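Local coordinates for ankyrin repeat and SOCS BOX protein 11 (Homo sapiens, PDB 4UUC) that serves as the substrate-recognition subunit of a cullin-5-RING E3 ubiquitin ligase, directing proteins such as BIK to proteasomal degradation, and is seen here as its ankyrin repeat domain, at residues A[10-15]-A[42-47]. Residues are numbered along the deposited sequence; the frame is centred on the assembly and turned at random.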
ATOM      1  N   GLU A  10      -8.086 -15.931 -17.824  1.00 14.65           N
ATOM      2  CA  GLU A  10      -6.728 -16.336 -18.159  1.00 15.45           C
ATOM      3  C   GLU A  10      -6.061 -15.327 -19.088  1.00 14.72           C
ATOM      4  O   GLU A  10      -4.889 -14.991 -18.902  1.00 16.59           O
ATOM      5  CB  GLU A  10      -6.733 -17.730 -18.802  1.00 16.93           C
ATOM      6  CG  GLU A  10      -5.368 -18.221 -19.267  1.00 20.31           C
ATOM      7  CD  GLU A  10      -4.369 -18.405 -18.131  1.00 28.26           C
ATOM      8  OE1 GLU A  10      -4.786 -18.434 -16.952  1.00 29.08           O
ATOM      9  OE2 GLU A  10      -3.156 -18.523 -18.424  1.00 22.89           O
ATOM     10  N   ALA A  11      -6.791 -14.850 -20.093  1.00 17.01           N
ATOM     11  CA  ALA A  11      -6.247 -13.831 -20.987  1.00 14.91           C
ATOM     12  C   ALA A  11      -5.895 -12.582 -20.181  1.00 16.94           C
ATOM     13  O   ALA A  11      -4.836 -11.978 -20.370  1.00 13.86           O
ATOM     14  CB  ALA A  11      -7.230 -13.493 -22.095  1.00 15.07           C
ATOM     15  N   ALA A  12      -6.781 -12.213 -19.264  1.00 13.08           N
ATOM     16  CA  ALA A  12      -6.561 -11.040 -18.422  1.00 15.68           C
ATOM     17  C   ALA A  12      -5.354 -11.220 -17.504  1.00 16.57           C
ATOM     18  O   ALA A  12      -4.561 -10.294 -17.323  1.00 17.36           O
ATOM     19  CB  ALA A  12      -7.805 -10.744 -17.599  1.00 13.61           C
ATOM     20  N   ALA A  13      -5.218 -12.405 -16.919  1.00 13.78           N
ATOM     21  CA  ALA A  13      -4.118 -12.673 -15.997  1.00 18.95           C
ATOM     22  C   ALA A  13      -2.765 -12.599 -16.706  1.00 23.30           C
ATOM     23  O   ALA A  13      -1.785 -12.115 -16.138  1.00 18.19           O
ATOM     24  CB  ALA A  13      -4.295 -14.036 -15.351  1.00 19.41           C
ATOM     25  N   GLN A  14      -2.727 -13.082 -17.946  1.00 17.61           N
ATOM     26  CA  GLN A  14      -1.491 -13.146 -18.725  1.00 23.19           C
ATOM     27  C   GLN A  14      -1.138 -11.830 -19.408  1.00 21.28           C
ATOM     28  O   GLN A  14      -0.011 -11.655 -19.862  1.00 19.09           O
ATOM     29  CB  GLN A  14      -1.591 -14.237 -19.794  1.00 17.39           C
ATOM     30  CG  GLN A  14      -1.711 -15.650 -19.250  1.00 22.90           C
ATOM     31  CD  GLN A  14      -0.447 -16.130 -18.576  1.00 35.15           C
ATOM     32  OE1 GLN A  14       0.661 -15.794 -18.993  1.00 55.21           O
ATOM     33  NE2 GLN A  14      -0.607 -16.924 -17.522  1.00 46.59           N
ATOM     34  N   GLY A  15      -2.103 -10.922 -19.503  1.00 16.41           N
ATOM     35  CA  GLY A  15      -1.888  -9.670 -20.206  1.00 20.99           C
ATOM     36  C   GLY A  15      -1.898  -9.877 -21.712  1.00 18.03           C
ATOM     37  O   GLY A  15      -1.155  -9.227 -22.450  1.00 18.70           O
ATOM     38  N   HIS A  42     -10.173  -8.134 -11.825  1.00 17.28           N
ATOM     39  CA  HIS A  42      -9.305  -8.422 -10.683  1.00 17.43           C
ATOM     40  C   HIS A  42      -7.975  -9.003 -11.159  1.00 16.53           C
ATOM     41  O   HIS A  42      -6.910  -8.576 -10.710  1.00 15.93           O
ATOM     42  CB  HIS A  42      -9.966  -9.402  -9.702  1.00 16.94           C
ATOM     43  CG  HIS A  42     -10.975  -8.775  -8.790  1.00 19.38           C
ATOM     44  ND1 HIS A  42     -12.309  -9.123  -8.809  1.00 22.03           N
ATOM     45  CD2 HIS A  42     -10.845  -7.842  -7.817  1.00 20.38           C
ATOM     46  CE1 HIS A  42     -12.959  -8.425  -7.894  1.00 26.64           C
ATOM     47  NE2 HIS A  42     -12.094  -7.640  -7.278  1.00 17.66           N
ATOM     48  N   GLU A  43      -8.034  -9.964 -12.082  1.00 15.29           N
ATOM     49  CA  GLU A  43      -6.824 -10.640 -12.540  1.00 15.17           C
ATOM     50  C   GLU A  43      -5.943  -9.732 -13.406  1.00 14.95           C
ATOM     51  O   GLU A  43      -4.720  -9.759 -13.274  1.00 17.01           O
ATOM     52  CB  GLU A  43      -7.187 -11.921 -13.298  1.00 18.08           C
ATOM     53  CG  GLU A  43      -8.034 -12.869 -12.448  1.00 18.94           C
ATOM     54  CD  GLU A  43      -7.649 -14.336 -12.549  1.00 28.74           C
ATOM     55  OE1 GLU A  43      -6.465 -14.649 -12.804  1.00 37.79           O
ATOM     56  OE2 GLU A  43      -8.545 -15.190 -12.359  1.00 28.83           O
ATOM     57  N   ALA A  44      -6.547  -8.927 -14.276  1.00 15.11           N
ATOM     58  CA  ALA A  44      -5.769  -7.970 -15.068  1.00 13.72           C
ATOM     59  C   ALA A  44      -5.031  -6.989 -14.160  1.00 15.44           C
ATOM     60  O   ALA A  44      -3.867  -6.674 -14.387  1.00 15.48           O
ATOM     61  CB  ALA A  44      -6.662  -7.209 -16.038  1.00 14.96           C
ATOM     62  N   CYS A  45      -5.707  -6.500 -13.129  1.00 16.41           N
ATOM     63  CA  CYS A  45      -5.098  -5.501 -12.259  1.00 15.13           C
ATOM     64  C   CYS A  45      -3.995  -6.112 -11.393  1.00 12.57           C
ATOM     65  O   CYS A  45      -2.993  -5.462 -11.115  1.00 15.18           O
ATOM     66  CB  CYS A  45      -6.166  -4.838 -11.389  1.00 16.34           C
ATOM     67  SG  CYS A  45      -7.243  -3.735 -12.330  1.00 19.66           S
ATOM     68  N   LEU A  46      -4.171  -7.367 -10.984  1.00 13.80           N
ATOM     69  CA  LEU A  46      -3.156  -8.049 -10.191  1.00 14.03           C
ATOM     70  C   LEU A  46      -1.893  -8.274 -11.018  1.00 18.77           C
ATOM     71  O   LEU A  46      -0.786  -8.290 -10.481  1.00 17.65           O
ATOM     72  CB  LEU A  46      -3.692  -9.383  -9.655  1.00 17.14           C
ATOM     73  CG  LEU A  46      -2.784 -10.107  -8.655  1.00 21.76           C
ATOM     74  CD1 LEU A  46      -2.548  -9.275  -7.396  1.00 23.21           C
ATOM     75  CD2 LEU A  46      -3.367 -11.460  -8.292  1.00 24.09           C
ATOM     76  N   GLY A  47      -2.068  -8.435 -12.328  1.00 15.24           N
ATOM     77  CA  GLY A  47      -0.952  -8.604 -13.240  1.00 18.61           C
ATOM     78  C   GLY A  47      -0.383  -7.285 -13.732  1.00 16.31           C
ATOM     79  O   GLY A  47       0.647  -7.265 -14.408  1.00 19.84           O
TER
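Ala13, Glu43 and Ala12 bury the most surface where helix 7-14 of the first ankyrin repeat packs beside helix 40-46 of the second. The short helical segments run nearly parallel, at 14°, with their axes only 7.2 Å apart. Small side chains permit this spacing. Ala12 CB points at the second helix and meets Ala44 CB at 4.0 Å. Beside this methyl pair, Ala44 CA lies 3.5 Å from Ala12 O, a CA-H...O contact with an angle of 148° at the hydrogen. One residue along, Glu43 CB sits 4.1 Å from Ala13 CB. In Glu43, CG stands beside the backbone N (chi1 -57°), and a bend at chi2 follows. This carries the carboxylate alongside Ala13, and Glu43 OE1 comes 3.4 Å from Ala13 CB. Arg5 forms salt bridges with Glu43 OE2 and with Glu10 OE1, and also touches Ala13. Glu10 OE1 and Glu43 OE1 are 5.9 Å apart, and the arginine's charge probably offsets the repulsion of the two carboxylates. Leu20 of helix 17-26 touches Ala12 within the first repeat. The two segments therefore meet through methyls, backbone and the Glu43 side chain lying on Ala13, the close stacking of neighbouring ankyrin repeats, while Arg5 ties Glu43 to Glu10 by salt bridges.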